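K5 lyase (PDB 2X3H) probably cleaves the K5 capsular polysaccharide, a glycosaminoglycan, by a lyase (eliminative) mechanism, as a trimeric tail spike of a coliphage. Local coordinates at residues A[45-50]-A[55-60]; A[144-149]-A[157-162]; A[485-490]-A[496-501]; A[502-507]-A[513-518]; A[408-411]-A[417-420]. All blocks are in the same frame, centred on the assembly; numbering follows the deposited sequence.

Contact 1: residues A[45-50]-A[55-60]. Unlike the reference sequence in segment 45-50: Lys45 (reference Asn).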
# COMPACT_ATOMS: atom_id res chain seq x y z
N LYS A 45 -16.18 45.91 -45.03
CA LYS A 45 -16.65 44.82 -44.19
C LYS A 45 -15.97 43.52 -44.59
O LYS A 45 -15.53 43.36 -45.73
CB LYS A 45 -18.17 44.69 -44.27
CG LYS A 45 -18.89 45.90 -43.67
CD LYS A 45 -20.39 45.66 -43.46
CE LYS A 45 -21.05 46.85 -42.76
NZ LYS A 45 -22.49 46.55 -42.47
N THR A 46 -15.89 42.58 -43.65
CA THR A 46 -15.14 41.35 -43.89
C THR A 46 -15.75 40.48 -44.98
O THR A 46 -15.05 39.65 -45.56
CB THR A 46 -14.92 40.54 -42.60
OG1 THR A 46 -16.18 40.29 -41.96
CG2 THR A 46 -14.00 41.30 -41.66
N GLU A 47 -17.04 40.65 -45.29
CA GLU A 47 -17.63 39.92 -46.42
C GLU A 47 -16.99 40.34 -47.74
O GLU A 47 -17.02 39.58 -48.72
CB GLU A 47 -19.14 40.13 -46.52
CG GLU A 47 -19.98 39.38 -45.51
CD GLU A 47 -20.22 40.17 -44.23
OE1 GLU A 47 -19.56 41.22 -44.04
OE2 GLU A 47 -21.08 39.75 -43.43
N GLY A 48 -16.43 41.55 -47.76
CA GLY A 48 -15.89 42.16 -48.96
C GLY A 48 -14.37 42.12 -49.03
O GLY A 48 -13.76 42.87 -49.80
N ILE A 49 -13.76 41.24 -48.24
CA ILE A 49 -12.31 41.09 -48.22
C ILE A 49 -11.96 39.61 -48.39
O ILE A 49 -12.70 38.76 -47.90
CB ILE A 49 -11.74 41.59 -46.87
CG1 ILE A 49 -12.02 43.09 -46.68
CG2 ILE A 49 -10.25 41.26 -46.72
CD1 ILE A 49 -11.87 43.55 -45.22
N LEU A 50 -10.85 39.32 -49.07
CA LEU A 50 -10.42 37.93 -49.30
C LEU A 50 -9.24 37.50 -48.42
O LEU A 50 -8.33 38.29 -48.16
CB LEU A 50 -10.03 37.72 -50.77
CG LEU A 50 -11.16 37.82 -51.80
CD1 LEU A 50 -10.57 37.93 -53.20
CD2 LEU A 50 -12.12 36.64 -51.70
N SER A 55 -13.87 34.46 -48.49
CA SER A 55 -14.05 35.75 -47.85
C SER A 55 -13.46 35.69 -46.45
O SER A 55 -13.48 34.65 -45.79
CB SER A 55 -15.53 36.16 -47.78
OG SER A 55 -16.19 35.43 -46.77
N LEU A 56 -12.93 36.82 -46.00
CA LEU A 56 -12.41 36.91 -44.66
C LEU A 56 -13.52 36.63 -43.65
O LEU A 56 -13.27 36.04 -42.60
CB LEU A 56 -11.83 38.30 -44.43
CG LEU A 56 -11.33 38.60 -43.02
CD1 LEU A 56 -10.30 37.57 -42.54
CD2 LEU A 56 -10.73 40.02 -43.02
N TYR A 57 -14.75 37.06 -43.96
CA TYR A 57 -15.87 36.81 -43.05
C TYR A 57 -15.99 35.32 -42.78
O TYR A 57 -16.11 34.91 -41.63
CB TYR A 57 -17.18 37.34 -43.63
CG TYR A 57 -18.37 36.96 -42.78
CD1 TYR A 57 -18.82 37.81 -41.78
CD2 TYR A 57 -19.01 35.75 -42.97
CE1 TYR A 57 -19.90 37.46 -40.99
CE2 TYR A 57 -20.08 35.39 -42.18
CZ TYR A 57 -20.52 36.24 -41.20
OH TYR A 57 -21.60 35.87 -40.42
N GLU A 58 -15.99 34.52 -43.84
CA GLU A 58 -16.19 33.09 -43.70
C GLU A 58 -14.99 32.43 -43.03
O GLU A 58 -15.15 31.55 -42.19
CB GLU A 58 -16.53 32.43 -45.04
CG GLU A 58 -17.97 32.72 -45.53
CD GLU A 58 -19.05 32.33 -44.52
OE1 GLU A 58 -18.82 31.42 -43.68
OE2 GLU A 58 -20.15 32.93 -44.58
N TYR A 59 -13.79 32.87 -43.39
CA TYR A 59 -12.60 32.37 -42.71
C TYR A 59 -12.73 32.55 -41.21
O TYR A 59 -12.57 31.59 -40.44
CB TYR A 59 -11.34 33.07 -43.23
CG TYR A 59 -10.08 32.52 -42.61
CD1 TYR A 59 -9.60 33.01 -41.41
CD2 TYR A 59 -9.37 31.49 -43.23
CE1 TYR A 59 -8.45 32.50 -40.82
CE2 TYR A 59 -8.21 30.97 -42.65
CZ TYR A 59 -7.76 31.48 -41.44
OH TYR A 59 -6.62 30.98 -40.87
N LEU A 60 -13.02 33.77 -40.78
CA LEU A 60 -13.11 34.07 -39.37
C LEU A 60 -14.25 33.29 -38.73
O LEU A 60 -14.05 32.60 -37.72
CB LEU A 60 -13.32 35.58 -39.14
CG LEU A 60 -12.13 36.47 -39.51
CD1 LEU A 60 -12.51 37.93 -39.32
CD2 LEU A 60 -10.89 36.09 -38.68
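An N-capped helix start meets the turn before it in this N-terminal part of the trimeric spike: residues 45-50 fold back on the first turn of helix 56-63. Two backbone bonds tie them. Leu56 N gives a nearly straight bond to Ile49 O (2.7 Å, 167° at the hydrogen), while Tyr57 N reaches Thr46 O at 3.1 Å from well above the carbonyl plane. Ser55 is the N-cap residue, its OG accepting from Glu58 N at 3.1 Å. The carboxylate of Glu47 stacks over one face of the Tyr57 ring, the two planes 13° apart and OE2 3.4 Å from CD1; a bend at chi2 (91°) lays the carboxylate alongside the ring, over its face. At the ring's edge lies Thr46 OG1, 3.6 Å from Tyr57 CD1, with His51 of the third subunit as its hydrogen-bond partner. On the apolar side, Leu56 CD2 touches both Thr46 CG2 (3.8 Å) and Ile49 CG2 (3.9 Å). The short strands 50-51 and 54-55 link the turn to the helix, and Ile49 packs on Ile49 of both other subunits, so the turn and helix lie at the trimer interface.

Contact 2: residues A[144-149]-A[157-162]; sequences ITVESN and GQQVSL
Gln159 meets the end of strand 144-147 with the root and the tip of its side chain, just ahead of strand 160-163. Its CB lies 4.1 Å from Val146 CG1, an apolar touch at the root of the chain. From there CG stands anti to the carbonyl carbon (chi1 -62°), and the chain runs on extended through CD (chi2 -175°), sliding past Val146 in the opposite direction. The amide at the tip divides its two ends. NE2 comes to 3.5 Å from Ser148 CB and 3.3 Å from Val146 O. OE1 turns to another partner, the hydroxyl of Ser184, with which it is hydrogen-bonded. Beside the glutamine, Val146 CG2 and Val160 CG2 meet at 4.2 Å, a second apolar touch between the two strands. The closest pair of CA atoms, those of Ser148 and Gln159, is 6.9 Å apart, and the two strands belong to different parallel sheets of the beta-helix. Strand 144-147 pairs with strands 119-123 and 168-178, strand 160-163 with 131-134 and 186-188; Phe175 and Val178 of strand 168-178 also pack on Gln159. The contact is therefore mainly side-chain packing across the interior of the beta-helix: valine methyls supply the apolar part, and a buried amide is fixed through its oxygen by Ser184, with its nitrogen beside Val146 O and Ser148 of the facing chain segment.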
# COMPACT_ATOMS: atom_id res chain seq x y z
N ILE A 144 -12.11 25.12 -15.60
CA ILE A 144 -13.18 26.10 -15.43
C ILE A 144 -13.65 26.12 -13.97
O ILE A 144 -13.43 25.16 -13.23
CB ILE A 144 -14.35 25.79 -16.41
CG1 ILE A 144 -15.27 27.01 -16.59
CG2 ILE A 144 -15.14 24.55 -15.96
CD1 ILE A 144 -16.01 26.99 -17.94
N THR A 145 -14.26 27.22 -13.57
CA THR A 145 -14.85 27.34 -12.24
C THR A 145 -16.37 27.36 -12.39
O THR A 145 -16.89 27.98 -13.31
CB THR A 145 -14.38 28.64 -11.57
OG1 THR A 145 -12.95 28.58 -11.39
CG2 THR A 145 -15.08 28.83 -10.23
N VAL A 146 -17.05 26.66 -11.49
CA VAL A 146 -18.51 26.66 -11.42
C VAL A 146 -18.92 27.22 -10.06
O VAL A 146 -18.62 26.64 -9.02
CB VAL A 146 -19.09 25.25 -11.64
CG1 VAL A 146 -20.62 25.24 -11.53
CG2 VAL A 146 -18.63 24.71 -13.00
N GLU A 147 -19.57 28.38 -10.08
CA GLU A 147 -19.94 29.08 -8.87
C GLU A 147 -21.44 28.99 -8.60
O GLU A 147 -22.25 29.22 -9.50
CB GLU A 147 -19.54 30.56 -8.98
CG GLU A 147 -19.88 31.35 -7.73
CD GLU A 147 -19.40 32.79 -7.76
OE1 GLU A 147 -18.73 33.21 -8.74
OE2 GLU A 147 -19.69 33.51 -6.77
N SER A 148 -21.79 28.68 -7.38
CA SER A 148 -23.20 28.63 -7.00
C SER A 148 -23.59 29.96 -6.33
O SER A 148 -22.73 30.72 -5.89
CB SER A 148 -23.44 27.41 -6.09
OG SER A 148 -24.78 27.30 -5.67
N ASN A 149 -24.91 30.23 -6.27
CA ASN A 149 -25.42 31.45 -5.63
C ASN A 149 -26.77 31.17 -4.96
O ASN A 149 -27.76 31.86 -5.23
CB ASN A 149 -25.58 32.57 -6.65
CG ASN A 149 -24.25 33.17 -7.06
OD1 ASN A 149 -23.56 33.80 -6.25
ND2 ASN A 149 -23.88 32.97 -8.33
N GLY A 157 -29.86 21.79 -4.74
CA GLY A 157 -29.37 21.93 -6.10
C GLY A 157 -28.02 21.28 -6.32
O GLY A 157 -27.13 21.40 -5.46
N GLN A 158 -27.87 20.58 -7.45
CA GLN A 158 -26.56 20.06 -7.90
C GLN A 158 -25.90 21.13 -8.77
O GLN A 158 -26.58 21.79 -9.57
CB GLN A 158 -26.69 18.80 -8.78
CG GLN A 158 -27.77 17.76 -8.46
CD GLN A 158 -27.80 17.29 -7.02
OE1 GLN A 158 -26.87 17.52 -6.24
NE2 GLN A 158 -28.89 16.62 -6.66
N GLN A 159 -24.59 21.27 -8.67
CA GLN A 159 -23.89 22.21 -9.54
C GLN A 159 -23.71 21.66 -10.96
O GLN A 159 -24.15 22.27 -11.94
CB GLN A 159 -22.54 22.65 -8.95
CG GLN A 159 -22.64 23.40 -7.63
CD GLN A 159 -21.28 23.91 -7.17
OE1 GLN A 159 -20.46 23.16 -6.67
NE2 GLN A 159 -21.05 25.21 -7.34
N VAL A 160 -23.07 20.50 -11.09
CA VAL A 160 -22.94 19.82 -12.38
C VAL A 160 -23.44 18.39 -12.26
O VAL A 160 -22.96 17.63 -11.40
CB VAL A 160 -21.47 19.79 -12.87
CG1 VAL A 160 -21.34 18.94 -14.13
CG2 VAL A 160 -20.96 21.19 -13.14
N SER A 161 -24.40 18.03 -13.10
CA SER A 161 -24.97 16.68 -13.14
C SER A 161 -24.61 15.98 -14.45
O SER A 161 -24.80 16.54 -15.54
CB SER A 161 -26.50 16.72 -13.02
OG SER A 161 -26.92 17.34 -11.83
N LEU A 162 -24.08 14.77 -14.33
CA LEU A 162 -24.00 13.85 -15.46
C LEU A 162 -25.15 12.86 -15.27
O LEU A 162 -25.03 11.88 -14.53
CB LEU A 162 -22.65 13.13 -15.50
CG LEU A 162 -21.42 14.04 -15.56
CD1 LEU A 162 -20.12 13.24 -15.57
CD2 LEU A 162 -21.50 15.00 -16.76

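Contact 3: residues A[485-490]-A[496-501]; sequences SRTVSL and RLSTSS
Chi1 of Ser498 (-70°) sets OG beside its own backbone N and facing Thr487, while a bend at chi2 (-69°) carries the Arg486 guanidinium back over the chain at Ser500. Both groups belong to the antiparallel beta hairpin of strands 485-491 and 494-498, whose short segments run almost exactly antiparallel. Ser489 and Arg496 form its hydrogen-bonded pair, with Arg496 N to Ser489 O at 2.8 Å and Ser489 N to Arg496 O at 3.0 Å. Two residues along, the ladder changes: Ser498 N still donates to Thr487 O, but Thr487 N turns to the side-chain oxygen Ser498 OG (3.0 Å, 169° at the hydrogen). At the non-hydrogen-bonded pair, Leu497 CD2 lies 3.9 Å from both methyls of Val488; in the trimer Val488 packs on Val488 of the other two subunits. The guanidinium lies flat on the backbone beyond the strand, Ser500 C 3.4 Å above its plane and over its centre. NH1, donating to Ser485 O close to the guanidinium plane, sets its rotation; water 3, near the same plane, accepts from NH2 and lies within bonding distance of Thr499 O. On the face of Ser489 and Arg496, water 4 joins Thr487 OG1, Ser489 OG and Arg496 O, lying 2.7 Å from Ser489 OG.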
# COMPACT_ATOMS: atom_id res chain seq x y z
N SER A 485 -0.93 -23.53 40.42
CA SER A 485 0.26 -23.42 39.57
C SER A 485 1.23 -24.54 39.95
O SER A 485 1.48 -24.77 41.15
CB SER A 485 0.94 -22.07 39.81
OG SER A 485 2.09 -21.90 38.98
N ARG A 486 1.78 -25.24 38.95
CA ARG A 486 2.79 -26.27 39.20
C ARG A 486 3.85 -26.13 38.12
O ARG A 486 3.50 -25.93 36.96
CB ARG A 486 2.18 -27.67 39.11
CG ARG A 486 1.14 -28.00 40.18
CD ARG A 486 1.75 -28.13 41.58
NE ARG A 486 0.74 -28.55 42.56
CZ ARG A 486 -0.01 -27.71 43.26
NH1 ARG A 486 0.14 -26.40 43.10
NH2 ARG A 486 -0.90 -28.18 44.14
N THR A 487 5.12 -26.26 38.49
CA THR A 487 6.19 -26.05 37.51
C THR A 487 7.09 -27.27 37.28
O THR A 487 7.27 -28.10 38.18
CB THR A 487 7.08 -24.85 37.89
OG1 THR A 487 7.53 -24.97 39.25
CG2 THR A 487 6.31 -23.53 37.72
N VAL A 488 7.61 -27.36 36.06
CA VAL A 488 8.76 -28.21 35.76
C VAL A 488 9.86 -27.19 35.47
O VAL A 488 9.80 -26.46 34.47
CB VAL A 488 8.50 -29.14 34.55
CG1 VAL A 488 9.78 -29.88 34.19
CG2 VAL A 488 7.41 -30.13 34.89
N SER A 489 10.83 -27.09 36.37
CA SER A 489 11.81 -26.02 36.30
C SER A 489 13.25 -26.53 36.31
O SER A 489 13.51 -27.65 36.75
CB SER A 489 11.62 -25.03 37.45
OG SER A 489 11.93 -25.63 38.70
N LEU A 490 14.15 -25.68 35.82
CA LEU A 490 15.59 -25.88 35.95
C LEU A 490 16.08 -24.79 36.91
O LEU A 490 16.21 -23.62 36.54
CB LEU A 490 16.26 -25.77 34.56
CG LEU A 490 17.79 -25.86 34.53
CD1 LEU A 490 18.29 -27.10 35.30
CD2 LEU A 490 18.31 -25.83 33.09
N ARG A 496 13.37 -29.48 38.90
CA ARG A 496 12.41 -29.60 40.02
C ARG A 496 10.99 -29.79 39.50
O ARG A 496 10.56 -29.08 38.58
CB ARG A 496 12.47 -28.38 40.94
CG ARG A 496 13.75 -28.25 41.74
CD ARG A 496 13.66 -27.09 42.71
NE ARG A 496 14.88 -26.98 43.50
CZ ARG A 496 15.12 -26.01 44.37
NH1 ARG A 496 14.22 -25.05 44.57
NH2 ARG A 496 16.27 -26.00 45.04
N LEU A 497 10.29 -30.75 40.09
CA LEU A 497 8.89 -31.05 39.74
C LEU A 497 7.98 -30.69 40.92
O LEU A 497 8.12 -31.26 42.00
CB LEU A 497 8.75 -32.53 39.42
CG LEU A 497 9.76 -33.15 38.44
CD1 LEU A 497 9.59 -34.67 38.41
CD2 LEU A 497 9.54 -32.57 37.06
N SER A 498 7.06 -29.75 40.72
CA SER A 498 6.18 -29.30 41.81
C SER A 498 5.25 -30.40 42.30
O SER A 498 4.55 -31.01 41.49
CB SER A 498 5.33 -28.12 41.35
OG SER A 498 6.13 -26.96 41.18
N THR A 499 5.24 -30.61 43.61
CA THR A 499 4.34 -31.56 44.25
C THR A 499 3.20 -30.83 44.95
O THR A 499 2.21 -31.46 45.32
CB THR A 499 5.08 -32.43 45.29
OG1 THR A 499 5.71 -31.57 46.26
CG2 THR A 499 6.15 -33.31 44.61
N SER A 500 3.37 -29.53 45.17
CA SER A 500 2.33 -28.72 45.82
C SER A 500 2.60 -27.26 45.48
O SER A 500 3.43 -26.98 44.63
CB SER A 500 2.31 -28.98 47.33
OG SER A 500 3.46 -28.45 47.98
N SER A 501 1.92 -26.32 46.15
CA SER A 501 2.18 -24.90 45.90
C SER A 501 3.62 -24.52 46.24
O SER A 501 4.19 -23.62 45.62
CB SER A 501 1.20 -24.02 46.69
OG SER A 501 1.22 -24.34 48.07
O HOH W 1 3.98 -25.15 42.59
O HOH W 2 1.75 -31.50 41.75
O HOH W 3 -0.30 -31.04 44.22
O HOH W 4 9.61 -26.62 39.71

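Contact 4: residues A[502-507]-A[513-518]. Unlike the reference sequence in segment 502-507: Tyr504 (reference Phe).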
# COMPACT_ATOMS: atom_id res chain seq x y z
N THR A 502 4.20 -25.22 47.22
CA THR A 502 5.56 -24.92 47.68
C THR A 502 6.54 -26.10 47.62
O THR A 502 7.76 -25.90 47.73
CB THR A 502 5.53 -24.38 49.13
OG1 THR A 502 4.99 -25.37 50.01
CG2 THR A 502 4.67 -23.11 49.22
N GLY A 503 6.02 -27.31 47.46
CA GLY A 503 6.86 -28.51 47.54
C GLY A 503 7.34 -28.96 46.18
O GLY A 503 6.77 -28.56 45.16
N TYR A 504 8.37 -29.79 46.16
CA TYR A 504 8.91 -30.32 44.90
C TYR A 504 9.74 -31.57 45.11
O TYR A 504 10.16 -31.90 46.24
CB TYR A 504 9.74 -29.25 44.16
CG TYR A 504 10.85 -28.67 44.99
CD1 TYR A 504 12.05 -29.36 45.17
CD2 TYR A 504 10.69 -27.45 45.63
CE1 TYR A 504 13.07 -28.84 45.94
CE2 TYR A 504 11.69 -26.91 46.41
CZ TYR A 504 12.88 -27.61 46.56
OH TYR A 504 13.88 -27.07 47.35
N LEU A 505 9.93 -32.29 44.02
CA LEU A 505 10.95 -33.31 43.91
C LEU A 505 12.11 -32.70 43.12
O LEU A 505 11.91 -32.12 42.04
CB LEU A 505 10.41 -34.55 43.19
CG LEU A 505 9.35 -35.33 43.98
CD1 LEU A 505 8.64 -36.34 43.09
CD2 LEU A 505 9.97 -36.03 45.18
N GLN A 506 13.31 -32.83 43.67
CA GLN A 506 14.53 -32.34 43.01
C GLN A 506 15.30 -33.50 42.40
O GLN A 506 15.69 -34.45 43.10
CB GLN A 506 15.40 -31.60 44.02
CG GLN A 506 16.69 -31.04 43.47
CD GLN A 506 17.31 -30.05 44.43
OE1 GLN A 506 16.66 -29.07 44.83
NE2 GLN A 506 18.57 -30.29 44.82
N LEU A 507 15.52 -33.42 41.08
CA LEU A 507 16.25 -34.46 40.37
C LEU A 507 17.72 -34.09 40.37
O LEU A 507 18.23 -33.51 39.41
CB LEU A 507 15.72 -34.60 38.94
CG LEU A 507 14.42 -35.41 38.78
CD1 LEU A 507 13.32 -35.03 39.75
CD2 LEU A 507 13.91 -35.38 37.31
N THR A 513 15.43 -36.09 45.50
CA THR A 513 15.10 -35.75 46.88
C THR A 513 13.85 -34.88 47.00
O THR A 513 13.50 -34.11 46.10
CB THR A 513 16.26 -34.97 47.54
OG1 THR A 513 16.64 -33.87 46.69
CG2 THR A 513 17.47 -35.87 47.79
N PRO A 514 13.15 -34.99 48.14
CA PRO A 514 12.03 -34.09 48.41
C PRO A 514 12.58 -32.75 48.92
O PRO A 514 13.72 -32.69 49.39
CB PRO A 514 11.28 -34.82 49.52
CG PRO A 514 12.39 -35.56 50.26
CD PRO A 514 13.38 -35.97 49.22
N ASP A 515 11.79 -31.67 48.81
CA ASP A 515 12.25 -30.35 49.26
C ASP A 515 12.49 -30.30 50.76
O ASP A 515 13.32 -29.52 51.25
CB ASP A 515 11.23 -29.27 48.88
CG ASP A 515 9.87 -29.52 49.50
OD1 ASP A 515 9.11 -30.35 48.96
OD2 ASP A 515 9.60 -28.92 50.57
N SER A 516 11.74 -31.11 51.50
CA SER A 516 11.87 -31.13 52.96
C SER A 516 11.89 -32.56 53.46
O SER A 516 11.36 -33.46 52.80
CB SER A 516 10.77 -30.29 53.61
OG SER A 516 9.50 -30.90 53.48
N THR A 517 12.54 -32.77 54.60
CA THR A 517 12.77 -34.13 55.10
C THR A 517 11.62 -34.70 55.92
O THR A 517 10.95 -33.97 56.66
CB THR A 517 14.08 -34.25 55.90
OG1 THR A 517 14.45 -35.62 55.94
CG2 THR A 517 13.91 -33.73 57.34
N GLY A 518 11.38 -36.00 55.78
CA GLY A 518 10.39 -36.70 56.61
C GLY A 518 8.93 -36.33 56.42
O GLY A 518 8.11 -36.56 57.32
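Thr513 O accepts the shortest polar bond here, from Gln506 N at 2.8 Å, almost perfectly straight at the hydrogen (178°). The same carbonyl is approached by Leu505 CA at 3.5 Å, a CA-H...O contact. The reciprocal bond, Thr513 N to Gln506 O (2.9 Å), lies in the carbonyl plane and completes the hydrogen-bonded pair. Toward the open end of the strands the pattern gives way to a side chain: Tyr504 N donates to Asp515 OD1 at 2.9 Å, the nitrogen standing well above the carboxylate plane, while the return bond from Asp515 N to Tyr504 O is weak. The aspartate side chain meets Tyr504 at two places, OD1 at the backbone N and CB over the centre of the ring. That methylene is 3.4 Å from the ring centroid and 15° off the normal, a CH-pi contact. Chi1 of Tyr504 (55°) places CG between the backbone N and the carbonyl carbon, which lays the ring across Asp515. Gly503 joins in as well, its CA 3.2 Å from Asp515 OD1. On the other face of the sheet, Leu505 and Pro514 form the non-hydrogen-bonded pair, and both pack on Trp529 of the third subunit. The arrangement is an antiparallel beta hairpin, strands 504-507 and 511-514, whose second strand is the last, within this chain, of a five-stranded antiparallel sheet, with an aspartate side chain replacing a backbone acceptor where the pairing ends.

Contact 5: residues A[408-411]-A[417-420]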
# COMPACT_ATOMS: atom_id res chain seq x y z
N ALA A 408 -14.89 -6.96 23.29
CA ALA A 408 -13.91 -8.04 23.42
C ALA A 408 -14.56 -9.43 23.53
O ALA A 408 -13.92 -10.44 23.19
CB ALA A 408 -12.99 -7.79 24.61
N ALA A 409 -15.81 -9.50 23.99
CA ALA A 409 -16.45 -10.81 24.10
C ALA A 409 -16.65 -11.48 22.74
O ALA A 409 -16.89 -12.70 22.67
CB ALA A 409 -17.78 -10.70 24.85
N THR A 410 -16.55 -10.69 21.67
CA THR A 410 -16.68 -11.24 20.30
C THR A 410 -15.43 -11.99 19.87
O THR A 410 -15.43 -12.65 18.82
CB THR A 410 -16.98 -10.16 19.24
OG1 THR A 410 -15.86 -9.27 19.11
CG2 THR A 410 -18.23 -9.37 19.60
N ILE A 411 -14.36 -11.85 20.64
CA ILE A 411 -13.15 -12.65 20.42
C ILE A 411 -13.35 -13.91 21.25
O ILE A 411 -13.03 -13.93 22.44
CB ILE A 411 -11.86 -11.92 20.84
CG1 ILE A 411 -11.74 -10.56 20.12
CG2 ILE A 411 -10.64 -12.80 20.57
CD1 ILE A 411 -10.57 -9.69 20.63
N SER A 417 -15.15 -15.97 15.56
CA SER A 417 -14.33 -15.06 16.36
C SER A 417 -13.81 -13.84 15.59
O SER A 417 -13.38 -13.95 14.44
CB SER A 417 -13.13 -15.80 16.95
OG SER A 417 -12.53 -15.05 17.99
N ASN A 418 -13.81 -12.68 16.25
CA ASN A 418 -12.97 -11.57 15.81
C ASN A 418 -11.56 -11.82 16.38
O ASN A 418 -11.41 -12.61 17.30
CB ASN A 418 -13.54 -10.22 16.27
CG ASN A 418 -14.85 -9.87 15.58
OD1 ASN A 418 -14.99 -10.07 14.37
ND2 ASN A 418 -15.82 -9.35 16.34
N VAL A 419 -10.55 -11.14 15.84
CA VAL A 419 -9.16 -11.40 16.24
C VAL A 419 -8.40 -10.08 16.21
O VAL A 419 -8.58 -9.27 15.30
CB VAL A 419 -8.48 -12.40 15.28
CG1 VAL A 419 -6.97 -12.52 15.59
CG2 VAL A 419 -9.18 -13.76 15.32
N VAL A 420 -7.55 -9.87 17.22
CA VAL A 420 -6.64 -8.71 17.23
C VAL A 420 -5.20 -9.16 17.50
O VAL A 420 -4.96 -9.88 18.47
CB VAL A 420 -7.05 -7.70 18.32
CG1 VAL A 420 -6.10 -6.49 18.32
CG2 VAL A 420 -8.50 -7.26 18.10
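Asn418 bonds Thr410 twice, once from its side chain and once from its backbone. Its ND2 gives a hydrogen to Thr410 OG1 at 2.8 Å, the hydroxyl lying close to the amide plane and the bond fairly straight (161°). Its backbone N donates to Thr410 O at 3.0 Å, coming from above the carbonyl plane. Second partners fix both polar groups: Thr410 OG1 also bonds Gly407 O, and the asparagine amide reaches Asn385 N through OD1 and Ser382 OG through ND2. Next to this pair, Ser417 OG donates to Asn418 O at 2.8 Å and lies 3.5 Å from Ile411 CA. The packing spreads outward from Ile411. Its CG2, anti to the backbone N because chi1 is -56°, rests 3.4 Å from Asn418 O, and CD1 at the far end of the other branch touches Val420 CG2 at 4.1 Å, the two side chains crossing at about a right angle. Phe378 of strand 376-378 packs against Thr410, Asn418 and Val420. The short 3-10 turn 408-410 is thereby fastened to the start of strand 419-422, which pairs in parallel with strand 386-389: a loop between strands of the beta-helix, held largely by Asn418 just before strand 419-422.

Overall arrangement
The five contacts are spread along an elongated spike subunit. Contact 1, at the N-terminal end, has its centre 38 Å from contact 2 in the beta-helix and 120 Å from contact 4 toward the C-terminal end. Contacts 2 and 5 both reach the parallel strands of the beta-helix, early and late in its course, with centres 47 Å apart. Contacts 3 and 4 are direct neighbours, 10 Å between centres, in one antiparallel sheet: Leu497 N lies 2.9 Å from Leu505 O, a probable hydrogen bond. Contacts 1, 3, 4 and 5 all touch the third subunit, whereas no other chain touches the segments of contact 2.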